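Local coordinates for penicillin-binding protein (Bacillus halodurans, PDB 3TG9), which probably acts as a serine hydrolase or peptidase of the beta-lactamase family and may bind penicillin covalently, at residues Y218-I223 / Y292-C297; Q67-G72 / E252-K257; H148-N153 / D269-G274; L127-D132 / V163-S168. All coordinates share one frame; numbering follows the deposited sequence.

Contact 1 of 4, residues Y218-I223 / Y292-C297; sequences YSLPVI and YDPGVC
Asp293 and Pro294 belong to a type II beta turn that closes a tight two-residue hairpin between strands 284-293 and 296-303, and this turn is met by Ser219 and Leu220 of the loop between strands 213-215 and 231-232. Two backbone hydrogen bonds draw the hairpin shut, Asp293 N to Val296 O at 3.0 Å and Val296 N to Asp293 O at 2.9 Å. Gly295 holds the positive phi of the turn. Leu220 does most of the touching, with its two methyl branches divided between neighbouring residues. Leu220 CD1 reaches the backbone of the turn, 3.5 Å from Pro294 O, and packs against the proline ring, 4.0 Å from Pro294 CD. Leu220 CD2 lies instead 3.6 Å from Asp293 OD2. Leu220 CG sits beside the backbone N and anti to the carbonyl carbon (chi1 -79°), which presents the fork of the side chain to the hairpin. Ser219 adds a second apolar touch through its CB, 3.8 Å from Pro294 CB. The contact is thus one of van der Waals packing, even where the leucine methyl meets a carboxylate oxygen. Pro294 O accepts a hydrogen bond from Asn216 ND2, and Gly295 N gives one to Ser317 OG. Ile206 of strand 205-207 packs on both Ser219 and Pro294, while Asp293 leans on the loop at Ala54, close to the probable active-site serine.

Contact 2 of 4, residues Q67-G72 / E252-K257; sequences QLVEAG and ETYTQK
Glu70 and Tyr254 bring the C-terminal turn of helix 58-70 up to the first turns of helix 252-258, their CA atoms 6.7 Å apart, just before Gly72 ends the first helix in a Schellman motif. The Tyr254 ring lies between the two helices. Glu70 CB stands over one face of it in a CH-pi contact, 3.9 Å from the centroid and 23° off the normal. Val69 comes obliquely to the ring, CG1 lying 3.4 Å from Tyr254 CE2. With CG of Glu70 anti to the backbone N (chi1 167°) and the chain extended beyond it, the carboxylate travels past the ring to the root of the tyrosine, where OE1 is 3.6 Å from Tyr254 CB. There OE1 accepts a hydrogen bond from Asn251 N, which ties the carboxylate to the start of helix 252-258. Asn251 OD1 in turn accepts a hydrogen bond from Tyr254 N. Gln67 joins helix 58-70 to helix 172-182 as well, bonding Tyr175 OH through OE1 and Asn179 O through NE2.

Contact 3 of 4, residues H148-N153 / D269-G274; sequences HRFHYN and DYYGYG
Phe150 and Tyr271 set their side chains about at right angles, one reaching out of the loop before helix 155-168 and the other out of strand 269-271. Their rings form an oblique pair, with centroids 5.8 Å apart and planes inclined at 58°. Phe150 touches with a single ring corner: CE1 comes to 3.8 Å from Tyr271 CB and 3.9 Å from Tyr271 CG, against the root of the tyrosine. Tyr271 has CG anti to its backbone N (chi1 -155°), which sends the phenol onward beyond Phe150 until its hydroxyl nears the second aromatic of the loop. There Tyr271 OH lies obliquely to the Tyr152 ring, 4.3 Å from CE1, a looser approach than that of Phe150. The backbones stay well apart, Phe150 CA and Tyr271 CA being 9.2 Å from each other, and the aromatic side chains span the interval. Tyr152 is probably the tyrosine of a YxN motif of the active site, for its OH is hydrogen-bonded to both Lys58 NZ and Ser55 OG, the lysine and serine of an SxxK pattern. His99 meets the rings of both Tyr152 and Tyr271, and Trp276 of strand 276-279 packs on Tyr152 and sits edge-to-face with Tyr271. Phe150 rests further on Val263 and Cys265 of the edge strand 263-266.

Contact 4 of 4, residues L127-D132 / V163-S168; sequences LRRLKD and VVESVS
Arg129 and Glu165 form a salt bridge, reinforced by a water, that ties the long loop after helix 93-98 to the C-terminal part of helix 155-168. Arg129 NH2 gives a moderately bent hydrogen bond to Glu165 OE2 (3.0 Å, 147°). The oxygen lies at the guanidinium edge, near its plane, but the nitrogen approaches from above the carboxylate plane, and the two flat groups are inclined at 55°. Bends at chi2 and chi3 of the arginine fold its head back toward the glutamate. A water in the same guanidinium plane accepts from Arg129 NE at 2.8 Å and also from Leu130 N. It donates to Glu165 OE2 at 2.7 Å, bridging loop backbone and helix. The Leu130 side chain is an apolar neighbour, its CG 4.0 Å from Glu165 OE2. The loop is itself braced by Asp132 OD2, which takes both Arg128 N (3.1 Å) and Arg129 N (2.8 Å). Glu165 OE2 has a further donor in Phe172 N at the start of helix 172-182, so one carboxylate oxygen links the loop to two helices. Phe172 also packs on Leu130, while Val163 and Val164 turn to Ile65 of helix 58-70.

How the contacts relate
The four contacts lie in one beta-lactamase-like fold that joins a large antiparallel sheet to a helical region. Contacts 1 and 3, centres about 23 Å apart, both reach this sheet, at the hairpin of strands 284-293 and 296-303 and at strand 269-271. Contact 4 is nested within the chain loop closed by contact 2, and Leu68 packs on Val164 and Val167 between them. Contact 4 closes before contact 1 opens, yet the two touch where Val222 meets Leu127 and Arg128. Contact 3 alternates along the chain with the other three and touches contact 2, about 19 Å away between centres, at Lys257 and Tyr273. It supplies Tyr152 to the probable active site; Asp293 of contact 1 lies near.

Contact 1 of 4, residues Y218-I223 / Y292-C297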
loop_
_atom_site.group_PDB
_atom_site.type_symbol
_atom_site.label_atom_id
_atom_site.label_comp_id
_atom_site.label_asym_id
_atom_site.label_seq_id
_atom_site.Cartn_x
_atom_site.Cartn_y
_atom_site.Cartn_z
ATOM N N TYR B 218 0.806 3.660 -3.515
ATOM C CA TYR B 218 -0.294 3.993 -4.404
ATOM C C TYR B 218 0.160 4.888 -5.549
ATOM O O TYR B 218 -0.671 5.493 -6.229
ATOM C CB TYR B 218 -1.433 4.664 -3.624
ATOM C CG TYR B 218 -1.848 3.894 -2.397
ATOM C CD1 TYR B 218 -2.523 2.689 -2.514
ATOM C CD2 TYR B 218 -1.547 4.357 -1.121
ATOM C CE1 TYR B 218 -2.898 1.968 -1.393
ATOM C CE2 TYR B 218 -1.921 3.644 0.011
ATOM C CZ TYR B 218 -2.598 2.453 -0.136
ATOM O OH TYR B 218 -2.989 1.736 0.964
ATOM N N SER B 219 1.473 4.957 -5.764
ATOM C CA SER B 219 2.058 5.848 -6.763
ATOM C C SER B 219 2.645 5.121 -7.972
ATOM O O SER B 219 2.954 5.752 -8.982
ATOM C CB SER B 219 3.159 6.699 -6.130
ATOM O OG SER B 219 2.672 7.414 -5.017
ATOM N N LEU B 220 2.820 3.806 -7.857
ATOM C CA LEU B 220 3.386 2.995 -8.941
ATOM C C LEU B 220 2.443 1.839 -9.268
ATOM O O LEU B 220 1.592 1.498 -8.455
ATOM C CB LEU B 220 4.742 2.416 -8.527
ATOM C CG LEU B 220 6.000 3.291 -8.558
ATOM C CD1 LEU B 220 5.906 4.480 -7.624
ATOM C CD2 LEU B 220 7.215 2.440 -8.213
ATOM N N PRO B 221 2.588 1.235 -10.461
ATOM C CA PRO B 221 1.869 -0.023 -10.689
ATOM C C PRO B 221 2.210 -0.997 -9.561
ATOM O O PRO B 221 3.342 -1.003 -9.059
ATOM C CB PRO B 221 2.437 -0.509 -12.023
ATOM C CG PRO B 221 2.864 0.754 -12.728
ATOM C CD PRO B 221 3.362 1.664 -11.644
ATOM N N VAL B 222 1.242 -1.807 -9.161
ATOM C CA VAL B 222 1.377 -2.596 -7.947
ATOM C C VAL B 222 2.572 -3.537 -8.044
ATOM O O VAL B 222 3.158 -3.908 -7.034
ATOM C CB VAL B 222 0.083 -3.378 -7.638
ATOM C CG1 VAL B 222 -0.297 -4.254 -8.814
ATOM C CG2 VAL B 222 0.227 -4.204 -6.351
ATOM N N ILE B 223 2.939 -3.905 -9.266
ATOM C CA ILE B 223 4.069 -4.795 -9.479
ATOM C C ILE B 223 4.855 -4.274 -10.668
ATOM O O ILE B 223 4.293 -3.630 -11.549
ATOM C CB ILE B 223 3.623 -6.262 -9.716
ATOM C CG1 ILE B 223 4.832 -7.202 -9.784
ATOM C CG2 ILE B 223 2.798 -6.379 -10.983
ATOM C CD1 ILE B 223 4.446 -8.672 -9.891
ATOM N N TYR B 292 13.840 6.644 -12.455
ATOM C CA TYR B 292 13.246 7.525 -11.463
ATOM C C TYR B 292 11.743 7.271 -11.340
ATOM O O TYR B 292 11.009 7.324 -12.332
ATOM C CB TYR B 292 13.498 8.990 -11.819
ATOM C CG TYR B 292 14.930 9.415 -11.609
ATOM C CD1 TYR B 292 15.929 9.067 -12.524
ATOM C CD2 TYR B 292 15.290 10.163 -10.494
ATOM C CE1 TYR B 292 17.263 9.458 -12.328
ATOM C CE2 TYR B 292 16.607 10.557 -10.289
ATOM C CZ TYR B 292 17.588 10.205 -11.207
ATOM O OH TYR B 292 18.880 10.607 -10.975
ATOM N N ASP B 293 11.301 6.981 -10.120
ATOM C CA ASP B 293 9.882 6.825 -9.821
ATOM C C ASP B 293 9.628 7.576 -8.519
ATOM O O ASP B 293 10.576 7.910 -7.797
ATOM C CB ASP B 293 9.525 5.345 -9.621
ATOM C CG ASP B 293 9.126 4.636 -10.915
ATOM O OD1 ASP B 293 8.639 5.300 -11.849
ATOM O OD2 ASP B 293 9.286 3.390 -10.986
ATOM N N PRO B 294 8.354 7.853 -8.205
ATOM C CA PRO B 294 8.074 8.341 -6.851
ATOM C C PRO B 294 8.661 7.409 -5.787
ATOM O O PRO B 294 8.371 6.218 -5.791
ATOM C CB PRO B 294 6.544 8.346 -6.808
ATOM C CG PRO B 294 6.164 8.709 -8.253
ATOM C CD PRO B 294 7.170 7.940 -9.089
ATOM N N GLY B 295 9.504 7.951 -4.912
ATOM C CA GLY B 295 10.149 7.177 -3.867
ATOM C C GLY B 295 11.301 6.289 -4.310
ATOM O O GLY B 295 11.754 5.431 -3.545
ATOM N N VAL B 296 11.772 6.486 -5.541
ATOM C CA VAL B 296 12.784 5.615 -6.138
ATOM C C VAL B 296 13.748 6.368 -7.052
ATOM O O VAL B 296 13.322 7.169 -7.888
ATOM C CB VAL B 296 12.124 4.562 -7.029
ATOM C CG1 VAL B 296 13.173 3.805 -7.819
ATOM C CG2 VAL B 296 11.267 3.612 -6.202
ATOM N N CYS B 297 15.044 6.097 -6.912
ATOM C CA CYS B 297 16.015 6.474 -7.948
ATOM C C CYS B 297 17.153 5.452 -8.024
ATOM O O CYS B 297 17.406 4.706 -7.076
ATOM C CB CYS B 297 16.528 7.907 -7.775
ATOM S SG CYS B 297 17.478 8.212 -6.280
#

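Contact 2 of 4, residues Q67-G72 / E252-K257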
loop_
_atom_site.group_PDB
_atom_site.type_symbol
_atom_site.label_atom_id
_atom_site.label_comp_id
_atom_site.label_asym_id
_atom_site.label_seq_id
_atom_site.Cartn_x
_atom_site.Cartn_y
_atom_site.Cartn_z
ATOM N N GLN B 67 17.483 -12.644 -26.266
ATOM C CA GLN B 67 17.600 -14.091 -26.079
ATOM C C GLN B 67 16.653 -14.851 -26.993
ATOM O O GLN B 67 16.982 -15.934 -27.481
ATOM C CB GLN B 67 17.318 -14.494 -24.638
ATOM C CG GLN B 67 18.342 -14.037 -23.636
ATOM C CD GLN B 67 17.953 -14.437 -22.232
ATOM O OE1 GLN B 67 16.767 -14.573 -21.932
ATOM N NE2 GLN B 67 18.944 -14.632 -21.366
ATOM N N LEU B 68 15.471 -14.287 -27.211
ATOM C CA LEU B 68 14.505 -14.890 -28.116
ATOM C C LEU B 68 15.021 -14.814 -29.548
ATOM O O LEU B 68 14.835 -15.741 -30.339
ATOM C CB LEU B 68 13.151 -14.193 -28.004
ATOM C CG LEU B 68 12.482 -14.263 -26.628
ATOM C CD1 LEU B 68 11.163 -13.533 -26.656
ATOM C CD2 LEU B 68 12.296 -15.707 -26.192
ATOM N N VAL B 69 15.669 -13.707 -29.883
ATOM C CA VAL B 69 16.272 -13.579 -31.203
ATOM C C VAL B 69 17.423 -14.575 -31.348
ATOM O O VAL B 69 17.470 -15.331 -32.312
ATOM C CB VAL B 69 16.729 -12.135 -31.496
ATOM C CG1 VAL B 69 17.397 -12.042 -32.873
ATOM C CG2 VAL B 69 15.540 -11.181 -31.412
ATOM N N GLU B 70 18.324 -14.603 -30.370
ATOM C CA GLU B 70 19.454 -15.529 -30.403
ATOM C C GLU B 70 18.998 -16.983 -30.463
ATOM O O GLU B 70 19.701 -17.838 -31.003
ATOM C CB GLU B 70 20.396 -15.311 -29.209
ATOM C CG GLU B 70 21.407 -16.434 -29.001
ATOM C CD GLU B 70 22.451 -16.120 -27.934
ATOM O OE1 GLU B 70 22.640 -14.922 -27.633
ATOM O OE2 GLU B 70 23.088 -17.064 -27.397
ATOM N N ALA B 71 17.823 -17.261 -29.907
ATOM C CA ALA B 71 17.292 -18.619 -29.879
ATOM C C ALA B 71 16.536 -18.928 -31.162
ATOM O O ALA B 71 16.024 -20.036 -31.343
ATOM C CB ALA B 71 16.382 -18.809 -28.674
ATOM N N GLY B 72 16.452 -17.941 -32.046
ATOM C CA GLY B 72 15.814 -18.135 -33.331
ATOM C C GLY B 72 14.302 -18.222 -33.257
ATOM O O GLY B 72 13.664 -18.778 -34.152
ATOM N N GLU B 252 28.387 -13.703 -27.834
ATOM C CA GLU B 252 29.138 -12.481 -28.115
ATOM C C GLU B 252 28.472 -11.567 -29.158
ATOM O O GLU B 252 28.372 -10.356 -28.959
ATOM C CB GLU B 252 30.568 -12.831 -28.527
ATOM C CG GLU B 252 31.336 -11.672 -29.110
ATOM C CD GLU B 252 32.682 -12.098 -29.643
ATOM O OE1 GLU B 252 33.596 -12.350 -28.830
ATOM O OE2 GLU B 252 32.820 -12.186 -30.877
ATOM N N THR B 253 28.026 -12.146 -30.268
ATOM C CA THR B 253 27.336 -11.391 -31.309
ATOM C C THR B 253 26.113 -10.635 -30.780
ATOM O O THR B 253 25.934 -9.448 -31.062
ATOM C CB THR B 253 26.850 -12.316 -32.440
ATOM O OG1 THR B 253 27.968 -12.974 -33.045
ATOM C CG2 THR B 253 26.116 -11.516 -33.497
ATOM N N TYR B 254 25.257 -11.324 -30.030
ATOM C CA TYR B 254 24.018 -10.696 -29.560
ATOM C C TYR B 254 24.236 -9.732 -28.404
ATOM O O TYR B 254 23.591 -8.688 -28.336
ATOM C CB TYR B 254 22.929 -11.733 -29.269
ATOM C CG TYR B 254 22.303 -12.233 -30.545
ATOM C CD1 TYR B 254 22.758 -13.397 -31.158
ATOM C CD2 TYR B 254 21.299 -11.515 -31.169
ATOM C CE1 TYR B 254 22.202 -13.849 -32.342
ATOM C CE2 TYR B 254 20.736 -11.953 -32.351
ATOM C CZ TYR B 254 21.191 -13.120 -32.934
ATOM O OH TYR B 254 20.631 -13.555 -34.115
ATOM N N THR B 255 25.158 -10.066 -27.512
ATOM C CA THR B 255 25.570 -9.119 -26.486
ATOM C C THR B 255 26.032 -7.803 -27.117
ATOM O O THR B 255 25.608 -6.714 -26.707
ATOM C CB THR B 255 26.699 -9.685 -25.639
ATOM O OG1 THR B 255 26.271 -10.917 -25.050
ATOM C CG2 THR B 255 27.075 -8.703 -24.540
ATOM N N GLN B 256 26.889 -7.920 -28.128
ATOM C CA GLN B 256 27.463 -6.770 -28.821
ATOM C C GLN B 256 26.405 -5.985 -29.586
ATOM O O GLN B 256 26.464 -4.755 -29.650
ATOM C CB GLN B 256 28.562 -7.247 -29.774
ATOM C CG GLN B 256 29.546 -6.178 -30.244
ATOM C CD GLN B 256 30.882 -6.786 -30.663
ATOM O OE1 GLN B 256 31.259 -7.866 -30.194
ATOM N NE2 GLN B 256 31.604 -6.097 -31.549
ATOM N N LYS B 257 25.439 -6.690 -30.172
ATOM C CA LYS B 257 24.332 -6.027 -30.859
ATOM C C LYS B 257 23.507 -5.185 -29.882
ATOM O O LYS B 257 23.042 -4.096 -30.227
ATOM C CB LYS B 257 23.430 -7.044 -31.570
ATOM C CG LYS B 257 24.128 -7.864 -32.656
ATOM C CD LYS B 257 23.145 -8.387 -33.703
ATOM C CE LYS B 257 22.443 -7.232 -34.422
ATOM N NZ LYS B 257 21.473 -7.688 -35.470
#

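Contact 3 of 4, residues H148-N153 / D269-G274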
loop_
_atom_site.group_PDB
_atom_site.type_symbol
_atom_site.label_atom_id
_atom_site.label_comp_id
_atom_site.label_asym_id
_atom_site.label_seq_id
_atom_site.Cartn_x
_atom_site.Cartn_y
_atom_site.Cartn_z
ATOM N N HIS B 148 11.315 7.325 -37.458
ATOM C CA HIS B 148 11.561 8.739 -37.740
ATOM C C HIS B 148 12.544 9.403 -36.770
ATOM O O HIS B 148 13.538 9.990 -37.200
ATOM C CB HIS B 148 10.249 9.533 -37.810
ATOM C CG HIS B 148 10.416 10.930 -38.331
ATOM N ND1 HIS B 148 10.219 12.048 -37.547
ATOM C CD2 HIS B 148 10.774 11.389 -39.554
ATOM C CE1 HIS B 148 10.442 13.134 -38.266
ATOM N NE2 HIS B 148 10.779 12.763 -39.487
ATOM N N ARG B 149 12.276 9.321 -35.469
ATOM C CA ARG B 149 13.152 9.973 -34.499
ATOM C C ARG B 149 13.233 9.244 -33.163
ATOM O O ARG B 149 12.476 8.313 -32.909
ATOM C CB ARG B 149 12.712 11.416 -34.273
ATOM C CG ARG B 149 11.436 11.559 -33.470
ATOM C CD ARG B 149 10.980 13.009 -33.447
ATOM N NE ARG B 149 10.462 13.403 -32.139
ATOM C CZ ARG B 149 9.198 13.248 -31.752
ATOM N NH1 ARG B 149 8.314 12.701 -32.575
ATOM N NH2 ARG B 149 8.815 13.640 -30.541
ATOM N N PHE B 150 14.164 9.676 -32.316
ATOM C CA PHE B 150 14.293 9.120 -30.974
ATOM C C PHE B 150 13.340 9.799 -29.989
ATOM O O PHE B 150 13.335 11.022 -29.854
ATOM C CB PHE B 150 15.736 9.213 -30.461
ATOM C CG PHE B 150 15.922 8.643 -29.073
ATOM C CD1 PHE B 150 16.292 7.319 -28.898
ATOM C CD2 PHE B 150 15.701 9.431 -27.944
ATOM C CE1 PHE B 150 16.448 6.786 -27.620
ATOM C CE2 PHE B 150 15.861 8.912 -26.672
ATOM C CZ PHE B 150 16.235 7.585 -26.507
ATOM N N HIS B 151 12.543 8.996 -29.296
ATOM C CA HIS B 151 11.645 9.522 -28.281
ATOM C C HIS B 151 11.406 8.502 -27.172
ATOM O O HIS B 151 10.717 7.498 -27.376
ATOM C CB HIS B 151 10.314 9.926 -28.909
ATOM C CG HIS B 151 9.469 10.785 -28.022
ATOM N ND1 HIS B 151 8.602 10.266 -27.089
ATOM C CD2 HIS B 151 9.369 12.133 -27.922
ATOM C CE1 HIS B 151 7.998 11.252 -26.454
ATOM N NE2 HIS B 151 8.445 12.397 -26.941
ATOM N N TYR B 152 11.978 8.760 -25.998
ATOM C CA TYR B 152 11.860 7.821 -24.879
ATOM C C TYR B 152 10.403 7.461 -24.597
ATOM O O TYR B 152 9.571 8.331 -24.360
ATOM C CB TYR B 152 12.528 8.371 -23.615
ATOM C CG TYR B 152 12.747 7.313 -22.556
ATOM C CD1 TYR B 152 13.864 6.491 -22.596
ATOM C CD2 TYR B 152 11.827 7.126 -21.522
ATOM C CE1 TYR B 152 14.073 5.511 -21.627
ATOM C CE2 TYR B 152 12.024 6.149 -20.549
ATOM C CZ TYR B 152 13.153 5.346 -20.608
ATOM O OH TYR B 152 13.370 4.371 -19.653
ATOM N N ASN B 153 10.114 6.166 -24.619
ATOM C CA ASN B 153 8.748 5.679 -24.611
ATOM C C ASN B 153 8.574 4.449 -23.713
ATOM O O ASN B 153 9.186 3.404 -23.947
ATOM C CB ASN B 153 8.333 5.348 -26.047
ATOM C CG ASN B 153 6.857 5.062 -26.181
ATOM O OD1 ASN B 153 6.330 4.164 -25.539
ATOM N ND2 ASN B 153 6.183 5.824 -27.037
ATOM N N ASP B 269 25.381 11.180 -25.676
ATOM C CA ASP B 269 24.424 10.139 -25.375
ATOM C C ASP B 269 23.910 9.404 -26.604
ATOM O O ASP B 269 23.383 10.004 -27.544
ATOM C CB ASP B 269 23.255 10.712 -24.570
ATOM C CG ASP B 269 23.710 11.334 -23.274
ATOM O OD1 ASP B 269 24.474 10.670 -22.537
ATOM O OD2 ASP B 269 23.323 12.486 -22.996
ATOM N N TYR B 270 24.058 8.086 -26.558
ATOM C CA TYR B 270 23.504 7.187 -27.551
ATOM C C TYR B 270 22.661 6.154 -26.817
ATOM O O TYR B 270 22.777 6.016 -25.605
ATOM C CB TYR B 270 24.636 6.503 -28.314
ATOM C CG TYR B 270 25.525 7.487 -29.043
ATOM C CD1 TYR B 270 26.404 8.303 -28.343
ATOM C CD2 TYR B 270 25.473 7.611 -30.428
ATOM C CE1 TYR B 270 27.209 9.218 -28.999
ATOM C CE2 TYR B 270 26.287 8.522 -31.102
ATOM C CZ TYR B 270 27.151 9.320 -30.378
ATOM O OH TYR B 270 27.951 10.233 -31.017
ATOM N N TYR B 271 21.810 5.441 -27.545
ATOM C CA TYR B 271 21.019 4.366 -26.955
ATOM C C TYR B 271 21.277 3.084 -27.730
ATOM O O TYR B 271 21.406 3.110 -28.956
ATOM C CB TYR B 271 19.528 4.713 -26.986
ATOM C CG TYR B 271 18.683 4.011 -25.931
ATOM C CD1 TYR B 271 17.827 2.970 -26.273
ATOM C CD2 TYR B 271 18.735 4.404 -24.601
ATOM C CE1 TYR B 271 17.052 2.341 -25.323
ATOM C CE2 TYR B 271 17.961 3.782 -23.641
ATOM C CZ TYR B 271 17.126 2.744 -24.005
ATOM O OH TYR B 271 16.352 2.116 -23.049
ATOM N N GLY B 272 21.383 1.969 -27.016
ATOM C CA GLY B 272 21.551 0.679 -27.655
ATOM C C GLY B 272 20.211 -0.026 -27.700
ATOM O O GLY B 272 19.209 0.564 -28.083
ATOM N N TYR B 273 20.205 -1.297 -27.322
ATOM C CA TYR B 273 18.967 -2.008 -27.061
ATOM C C TYR B 273 18.681 -1.997 -25.560
ATOM O O TYR B 273 19.211 -2.818 -24.815
ATOM C CB TYR B 273 19.061 -3.446 -27.560
ATOM C CG TYR B 273 18.915 -3.619 -29.056
ATOM C CD1 TYR B 273 18.360 -2.617 -29.845
ATOM C CD2 TYR B 273 19.297 -4.804 -29.672
ATOM C CE1 TYR B 273 18.209 -2.785 -31.212
ATOM C CE2 TYR B 273 19.151 -4.983 -31.032
ATOM C CZ TYR B 273 18.606 -3.973 -31.799
ATOM O OH TYR B 273 18.463 -4.159 -33.154
ATOM N N GLY B 274 17.861 -1.051 -25.117
ATOM C CA GLY B 274 17.442 -1.001 -23.728
ATOM C C GLY B 274 18.532 -0.574 -22.767
ATOM O O GLY B 274 18.447 -0.836 -21.562
#

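Contact 4 of 4, residues L127-D132 / V163-S168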
loop_
_atom_site.group_PDB
_atom_site.type_symbol
_atom_site.label_atom_id
_atom_site.label_comp_id
_atom_site.label_asym_id
_atom_site.label_seq_id
_atom_site.Cartn_x
_atom_site.Cartn_y
_atom_site.Cartn_z
ATOM N N LEU B 127 -3.130 -3.086 -12.037
ATOM C CA LEU B 127 -2.095 -3.229 -13.061
ATOM C C LEU B 127 -1.182 -4.386 -12.709
ATOM O O LEU B 127 -0.052 -4.180 -12.276
ATOM C CB LEU B 127 -1.267 -1.952 -13.160
ATOM C CG LEU B 127 -2.085 -0.786 -13.698
ATOM C CD1 LEU B 127 -1.423 0.548 -13.389
ATOM C CD2 LEU B 127 -2.278 -0.982 -15.189
ATOM N N ARG B 128 -1.671 -5.604 -12.902
ATOM C CA ARG B 128 -0.944 -6.783 -12.453
ATOM C C ARG B 128 -0.331 -7.586 -13.599
ATOM O O ARG B 128 0.636 -8.321 -13.404
ATOM C CB ARG B 128 -1.868 -7.634 -11.592
ATOM C CG ARG B 128 -2.672 -6.781 -10.638
ATOM C CD ARG B 128 -2.974 -7.510 -9.355
ATOM N NE ARG B 128 -1.793 -7.670 -8.521
ATOM C CZ ARG B 128 -1.710 -7.330 -7.232
ATOM N NH1 ARG B 128 -0.579 -7.542 -6.576
ATOM N NH2 ARG B 128 -2.738 -6.784 -6.590
ATOM N N ARG B 129 -0.892 -7.428 -14.793
ATOM C CA ARG B 129 -0.351 -8.064 -15.980
ATOM C C ARG B 129 -0.027 -6.972 -16.974
ATOM O O ARG B 129 -0.616 -5.892 -16.931
ATOM C CB ARG B 129 -1.361 -9.028 -16.598
ATOM C CG ARG B 129 -1.885 -10.097 -15.656
ATOM C CD ARG B 129 -0.786 -11.046 -15.220
ATOM N NE ARG B 129 0.172 -11.322 -16.289
ATOM C CZ ARG B 129 -0.015 -12.217 -17.255
ATOM N NH1 ARG B 129 -1.137 -12.931 -17.303
ATOM N NH2 ARG B 129 0.921 -12.399 -18.179
ATOM N N LEU B 130 0.911 -7.248 -17.868
ATOM C CA LEU B 130 1.327 -6.258 -18.842
ATOM C C LEU B 130 0.160 -5.818 -19.720
ATOM O O LEU B 130 0.073 -4.657 -20.115
ATOM C CB LEU B 130 2.475 -6.798 -19.691
ATOM C CG LEU B 130 3.763 -7.147 -18.938
ATOM C CD1 LEU B 130 4.880 -7.404 -19.913
ATOM C CD2 LEU B 130 4.144 -6.044 -17.980
ATOM N N LYS B 131 -0.744 -6.743 -20.024
ATOM C CA LYS B 131 -1.890 -6.397 -20.856
ATOM C C LYS B 131 -2.764 -5.328 -20.220
ATOM O O LYS B 131 -3.495 -4.624 -20.915
ATOM C CB LYS B 131 -2.712 -7.635 -21.234
ATOM C CG LYS B 131 -2.441 -8.876 -20.394
ATOM C CD LYS B 131 -3.399 -8.988 -19.227
ATOM C CE LYS B 131 -4.838 -8.868 -19.696
ATOM N NZ LYS B 131 -5.131 -9.842 -20.780
ATOM N N ASP B 132 -2.670 -5.187 -18.902
ATOM C CA ASP B 132 -3.495 -4.206 -18.200
ATOM C C ASP B 132 -3.110 -2.779 -18.592
ATOM O O ASP B 132 -3.879 -1.842 -18.392
ATOM C CB ASP B 132 -3.410 -4.400 -16.681
ATOM C CG ASP B 132 -3.985 -5.729 -16.230
ATOM O OD1 ASP B 132 -4.994 -6.173 -16.819
ATOM O OD2 ASP B 132 -3.433 -6.338 -15.291
ATOM N N VAL B 163 5.453 -9.065 -26.185
ATOM C CA VAL B 163 6.066 -9.931 -27.180
ATOM C C VAL B 163 6.783 -11.089 -26.499
ATOM O O VAL B 163 6.652 -12.238 -26.914
ATOM C CB VAL B 163 7.033 -9.159 -28.096
ATOM C CG1 VAL B 163 7.836 -10.126 -28.952
ATOM C CG2 VAL B 163 6.255 -8.173 -28.966
ATOM N N VAL B 164 7.524 -10.790 -25.438
ATOM C CA VAL B 164 8.222 -11.831 -24.700
ATOM C C VAL B 164 7.248 -12.891 -24.211
ATOM O O VAL B 164 7.541 -14.085 -24.262
ATOM C CB VAL B 164 9.002 -11.261 -23.500
ATOM C CG1 VAL B 164 9.450 -12.387 -22.567
ATOM C CG2 VAL B 164 10.202 -10.455 -23.980
ATOM N N GLU B 165 6.084 -12.448 -23.741
ATOM C CA GLU B 165 5.068 -13.355 -23.224
ATOM C C GLU B 165 4.472 -14.181 -24.349
ATOM O O GLU B 165 4.309 -15.401 -24.231
ATOM C CB GLU B 165 3.957 -12.570 -22.514
ATOM C CG GLU B 165 4.383 -11.948 -21.198
ATOM C CD GLU B 165 3.239 -11.281 -20.448
ATOM O OE1 GLU B 165 2.205 -10.956 -21.070
ATOM O OE2 GLU B 165 3.385 -11.074 -19.226
ATOM N N SER B 166 4.149 -13.498 -25.440
ATOM C CA SER B 166 3.494 -14.119 -26.583
ATOM C C SER B 166 4.391 -15.153 -27.253
ATOM O O SER B 166 3.916 -16.183 -27.738
ATOM C CB SER B 166 3.075 -13.046 -27.591
ATOM O OG SER B 166 2.224 -13.580 -28.588
ATOM N N VAL B 167 5.691 -14.872 -27.271
ATOM C CA VAL B 167 6.672 -15.768 -27.872
ATOM C C VAL B 167 7.057 -16.905 -26.937
ATOM O O VAL B 167 7.282 -18.030 -27.379
ATOM C CB VAL B 167 7.966 -15.004 -28.263
ATOM C CG1 VAL B 167 9.072 -15.974 -28.637
ATOM C CG2 VAL B 167 7.690 -14.008 -29.394
ATOM N N SER B 168 7.150 -16.607 -25.646
ATOM C CA SER B 168 7.598 -17.596 -24.676
ATOM C C SER B 168 6.442 -18.427 -24.115
ATOM O O SER B 168 6.598 -19.616 -23.844
ATOM C CB SER B 168 8.362 -16.926 -23.534
ATOM O OG SER B 168 7.492 -16.171 -22.706
HETATM O O HOH W 1 2.512 -9.942 -16.967
#